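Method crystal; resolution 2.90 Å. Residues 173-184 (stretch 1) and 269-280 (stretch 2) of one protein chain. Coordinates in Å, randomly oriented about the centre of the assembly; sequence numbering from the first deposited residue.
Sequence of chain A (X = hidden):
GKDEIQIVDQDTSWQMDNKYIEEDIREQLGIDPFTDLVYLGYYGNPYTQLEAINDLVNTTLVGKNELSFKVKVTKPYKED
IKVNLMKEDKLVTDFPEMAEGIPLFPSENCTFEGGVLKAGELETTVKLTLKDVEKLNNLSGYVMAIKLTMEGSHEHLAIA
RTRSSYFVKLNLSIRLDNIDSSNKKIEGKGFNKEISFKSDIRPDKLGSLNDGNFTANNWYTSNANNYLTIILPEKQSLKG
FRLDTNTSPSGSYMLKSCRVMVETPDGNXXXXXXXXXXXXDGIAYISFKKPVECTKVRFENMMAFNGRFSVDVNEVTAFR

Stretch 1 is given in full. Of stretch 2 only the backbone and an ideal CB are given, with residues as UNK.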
# COMPACT_ATOMS: atom_id res chain seq x y z
N SER A 173 0.77 3.41 9.11
CA SER A 173 2.09 4.05 9.02
C SER A 173 1.93 5.56 8.78
O SER A 173 0.99 5.96 8.10
CB SER A 173 2.93 3.41 7.91
OG SER A 173 2.17 3.16 6.74
N ILE A 174 2.83 6.39 9.34
CA ILE A 174 2.73 7.85 9.20
C ILE A 174 3.28 8.33 7.84
O ILE A 174 4.39 7.97 7.42
CB ILE A 174 3.42 8.60 10.37
CG1 ILE A 174 2.64 8.38 11.69
CG2 ILE A 174 3.53 10.12 10.08
CD1 ILE A 174 3.49 8.58 12.92
N ARG A 175 2.50 9.21 7.20
CA ARG A 175 2.88 9.87 5.94
C ARG A 175 2.18 11.22 5.87
O ARG A 175 0.94 11.28 5.79
CB ARG A 175 2.53 9.02 4.71
CG ARG A 175 2.95 9.67 3.40
CD ARG A 175 2.81 8.75 2.21
NE ARG A 175 1.48 8.83 1.60
CZ ARG A 175 1.00 7.98 0.71
NH1 ARG A 175 1.73 6.94 0.31
NH2 ARG A 175 -0.23 8.14 0.21
N LEU A 176 2.95 12.28 5.83
CA LEU A 176 2.39 13.62 5.74
C LEU A 176 1.96 13.89 4.31
O LEU A 176 2.43 13.22 3.39
CB LEU A 176 3.41 14.67 6.21
CG LEU A 176 4.18 14.37 7.51
CD1 LEU A 176 5.22 15.42 7.76
CD2 LEU A 176 3.23 14.27 8.69
N ASP A 177 1.05 14.83 4.10
CA ASP A 177 0.61 15.23 2.76
C ASP A 177 1.29 16.55 2.55
O ASP A 177 0.65 17.61 2.60
CB ASP A 177 -0.93 15.31 2.68
CG ASP A 177 -1.51 15.86 1.40
OD1 ASP A 177 -0.83 15.79 0.35
OD2 ASP A 177 -2.65 16.40 1.44
N ASN A 178 2.64 16.50 2.44
CA ASN A 178 3.47 17.70 2.32
C ASN A 178 4.30 17.72 1.05
O ASN A 178 5.28 18.45 1.02
CB ASN A 178 4.39 17.80 3.54
CG ASN A 178 5.00 19.16 3.72
OD1 ASN A 178 4.31 20.18 3.63
ND2 ASN A 178 6.30 19.22 3.91
N ILE A 179 3.91 16.99 -0.01
CA ILE A 179 4.64 17.00 -1.28
C ILE A 179 3.67 17.43 -2.38
O ILE A 179 2.65 16.78 -2.59
CB ILE A 179 5.30 15.63 -1.58
CG1 ILE A 179 6.42 15.30 -0.55
CG2 ILE A 179 5.85 15.58 -3.00
CD1 ILE A 179 7.67 16.17 -0.58
N ASP A 180 4.00 18.54 -3.07
CA ASP A 180 3.21 19.07 -4.18
C ASP A 180 3.77 18.50 -5.50
O ASP A 180 4.97 18.65 -5.78
CB ASP A 180 3.22 20.60 -4.18
CG ASP A 180 2.39 21.20 -5.29
OD1 ASP A 180 1.15 21.08 -5.24
OD2 ASP A 180 2.98 21.78 -6.22
N SER A 181 2.91 17.85 -6.29
CA SER A 181 3.26 17.19 -7.54
C SER A 181 2.82 18.00 -8.80
O SER A 181 2.73 17.43 -9.89
CB SER A 181 2.63 15.81 -7.58
OG SER A 181 2.82 15.12 -6.35
N SER A 182 2.60 19.32 -8.66
CA SER A 182 2.19 20.16 -9.78
C SER A 182 3.31 20.34 -10.81
O SER A 182 3.02 20.72 -11.94
CB SER A 182 1.77 21.53 -9.28
OG SER A 182 2.90 22.29 -8.88
N ASN A 183 4.59 20.15 -10.40
CA ASN A 183 5.76 20.30 -11.26
C ASN A 183 5.98 21.77 -11.68
O ASN A 183 6.76 22.04 -12.59
CB ASN A 183 5.67 19.41 -12.50
CG ASN A 183 7.02 18.99 -13.01
OD1 ASN A 183 7.82 18.44 -12.26
ND2 ASN A 183 7.32 19.28 -14.27
N LYS A 184 5.38 22.73 -10.95
CA LYS A 184 5.56 24.15 -11.23
C LYS A 184 6.98 24.51 -10.79
O LYS A 184 7.47 23.96 -9.81
CB LYS A 184 4.49 24.97 -10.47
CG LYS A 184 4.52 26.47 -10.71
CD LYS A 184 3.37 27.17 -9.99
CE LYS A 184 3.44 28.68 -10.09
NZ LYS A 184 2.36 29.34 -9.31
N UNK A 269 13.51 9.77 10.78
CA UNK A 269 13.15 9.83 9.35
C UNK A 269 11.63 9.85 9.20
O UNK A 269 10.97 8.95 9.73
CB UNK A 269 13.74 8.64 8.59
N UNK A 270 11.09 10.85 8.49
CA UNK A 270 9.64 10.99 8.30
C UNK A 270 9.30 11.01 6.81
O UNK A 270 10.01 11.65 6.04
CB UNK A 270 9.13 12.26 8.98
N UNK A 271 8.22 10.31 6.41
CA UNK A 271 7.73 10.28 5.03
C UNK A 271 6.85 11.52 4.82
O UNK A 271 5.75 11.59 5.39
CB UNK A 271 6.96 8.99 4.74
N UNK A 272 7.34 12.50 4.02
CA UNK A 272 6.60 13.75 3.79
C UNK A 272 5.55 13.65 2.67
O UNK A 272 4.83 14.62 2.44
CB UNK A 272 7.59 14.87 3.45
N UNK A 273 5.45 12.49 2.02
CA UNK A 273 4.48 12.27 0.97
C UNK A 273 5.08 11.63 -0.26
O UNK A 273 6.27 11.33 -0.32
CB UNK A 273 3.82 13.60 0.59
N UNK A 274 4.23 11.41 -1.26
CA UNK A 274 4.63 10.81 -2.52
C UNK A 274 4.58 11.88 -3.61
O UNK A 274 3.55 12.53 -3.81
CB UNK A 274 3.73 9.62 -2.87
N UNK A 275 5.71 12.03 -4.32
CA UNK A 275 5.76 12.88 -5.50
C UNK A 275 5.22 12.01 -6.62
O UNK A 275 5.58 10.84 -6.66
CB UNK A 275 7.17 13.40 -5.79
N UNK A 276 4.30 12.51 -7.44
CA UNK A 276 3.72 11.75 -8.55
C UNK A 276 3.20 12.74 -9.58
O UNK A 276 2.03 13.13 -9.53
CB UNK A 276 2.60 10.82 -8.07
N UNK A 277 4.10 13.21 -10.46
CA UNK A 277 3.74 14.24 -11.44
C UNK A 277 3.01 13.66 -12.64
O UNK A 277 3.05 12.45 -12.90
CB UNK A 277 4.99 14.98 -11.91
N UNK A 278 2.29 14.55 -13.34
CA UNK A 278 1.50 14.24 -14.52
C UNK A 278 2.07 14.95 -15.77
O UNK A 278 1.58 14.71 -16.86
CB UNK A 278 0.04 14.64 -14.29
N UNK A 279 3.11 15.79 -15.63
CA UNK A 279 3.72 16.50 -16.76
C UNK A 279 5.01 15.78 -17.20
O UNK A 279 5.88 15.56 -16.37
CB UNK A 279 4.02 17.95 -16.38
N UNK A 280 5.12 15.43 -18.49
CA UNK A 280 6.31 14.74 -19.02
C UNK A 280 7.34 15.72 -19.56
O UNK A 280 7.05 16.43 -20.53
CB UNK A 280 5.91 13.76 -20.12

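At position 269 nothing of stretch 1 lies within 5.5 Å of the ideal CB, so this contact sets no preference; the residue is Trp269. Position 270 points sideways, its CB 5.2 Å from Leu176 CD1. A modest apolar side chain would suit, and Val270 supplies one, with CG1 4.1 Å from Leu176 CD1.

The CB of position 271 points toward stretch 1, 3.8 Å from Ile174 O and 4.3 Å from Arg175 CG. Polar or medium-sized aliphatic side chains could lie along the arginine. The backbone O accepts from Leu176 N at 2.9 Å. Asn271 is found: ND2 packs 3.6 Å from Arg175 CD and shares a water with Arg175 NH1, while OD1 accepts from the backbone N of position 273 at 3.1 Å.

Position 272 points sideways, its CB 4.3 Å from Asn178 CB and 4.9 Å from Leu176 CD1. The leucine offers a greasy surface and the Asn178 amide a donor, so a flat side chain with an acceptor would exploit both, although an aliphatic one could also pack. In His272, Leu176 CD1 sits over one ring face, 3.7 Å from the centroid, and Asn178 ND2 donates to ND1 near the ring plane at 3.0 Å. The backbone O of His272 accepts from Asn178 N at 2.9 Å.

Position 273 has phi/psi of 133/-180, which by itself calls for glycine. A CB would also lie 3.1 Å from Leu176 O and 3.3 Å from Ile179 CG1. Gly273 avoids both clashes.

Position 274 points sideways, its CB 4.6 Å from Arg175 NH1; an acidic, polar or aliphatic side chain could meet the guanidinium. Val274 lays CG2 over one face of the guanidinium, 3.4 Å from Arg175 NH1.

At 275 the CB is 3.8 Å from Ile179 CG2, favouring an apolar side chain, aliphatic or aromatic. Phe275 keeps that contact through CB, and its ring extends until CZ is 4.0 Å from Asn183 OD1.

Position 276 points away and leaves the choice wide; in Asp276 the backbone N donates to Ser181 OG at 3.2 Å.

Position 277 points toward Ser181 O, 3.9 Å from CB, and Asn183 OD1, 4.5 Å away. Polar or long side chains fit. Arg277 runs past the asparagine, its CD 3.5 Å from Asn183 OD1.

Position 278 is unconstrained; Lys278 brings NZ 4.3 Å from Ser181 O. Position 279 faces Asn183 ND2, 4.1 Å from CB, and suits a small polar residue; Ser279 brings OG to 4.1 Å from Asn183 ND2, too far for a hydrogen bond. Position 280 points away; it is Met280, a selenomethionine.

Stretch 2 (269-280) WVNHGVFDRKSM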
# COMPACT_ATOMS: atom_id res chain seq x y z
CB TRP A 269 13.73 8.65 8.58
CG TRP A 269 15.21 8.75 8.34
CD1 TRP A 269 16.20 8.21 9.10
CD2 TRP A 269 15.85 9.42 7.25
NE1 TRP A 269 17.43 8.49 8.55
CE2 TRP A 269 17.24 9.23 7.41
CE3 TRP A 269 15.39 10.14 6.15
CZ2 TRP A 269 18.17 9.73 6.49
CZ3 TRP A 269 16.31 10.63 5.23
CH2 TRP A 269 17.68 10.42 5.41
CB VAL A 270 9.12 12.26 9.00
CG1 VAL A 270 7.59 12.35 8.93
CG2 VAL A 270 9.59 12.32 10.45
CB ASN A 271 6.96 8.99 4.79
CG ASN A 271 6.52 8.75 3.37
OD1 ASN A 271 6.52 9.64 2.51
ND2 ASN A 271 6.08 7.54 3.10
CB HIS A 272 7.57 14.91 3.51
CG HIS A 272 8.02 15.56 4.76
ND1 HIS A 272 7.64 16.84 5.08
CD2 HIS A 272 8.70 15.03 5.81
CE1 HIS A 272 8.15 17.08 6.28
NE2 HIS A 272 8.80 16.01 6.76
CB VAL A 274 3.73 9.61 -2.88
CG1 VAL A 274 4.10 9.02 -4.25
CG2 VAL A 274 3.80 8.53 -1.80
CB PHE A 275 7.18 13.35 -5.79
CG PHE A 275 7.30 14.13 -7.08
CD1 PHE A 275 6.81 15.42 -7.19
CD2 PHE A 275 7.96 13.58 -8.18
CE1 PHE A 275 6.96 16.14 -8.37
CE2 PHE A 275 8.10 14.31 -9.35
CZ PHE A 275 7.61 15.59 -9.44
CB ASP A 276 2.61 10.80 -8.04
CG ASP A 276 1.93 9.94 -9.10
OD1 ASP A 276 2.51 9.77 -10.19
OD2 ASP A 276 0.82 9.42 -8.82
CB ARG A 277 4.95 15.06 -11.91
CG ARG A 277 6.08 14.29 -12.55
CD ARG A 277 7.03 15.21 -13.29
NE ARG A 277 8.14 14.46 -13.87
CZ ARG A 277 8.98 14.92 -14.79
NH1 ARG A 277 8.85 16.15 -15.27
NH2 ARG A 277 9.96 14.15 -15.24
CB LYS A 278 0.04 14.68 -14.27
CG LYS A 278 -0.75 13.70 -13.39
CD LYS A 278 -1.50 14.38 -12.24
CE LYS A 278 -0.59 14.74 -11.08
NZ LYS A 278 -1.20 15.77 -10.19
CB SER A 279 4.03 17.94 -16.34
OG SER A 279 4.74 18.64 -17.35
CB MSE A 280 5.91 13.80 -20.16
CG MSE A 280 4.87 12.79 -19.77
SE MSE A 280 4.80 11.27 -20.99
CE MSE A 280 5.52 12.06 -22.65
O HOH W 1 4.81 5.81 0.62
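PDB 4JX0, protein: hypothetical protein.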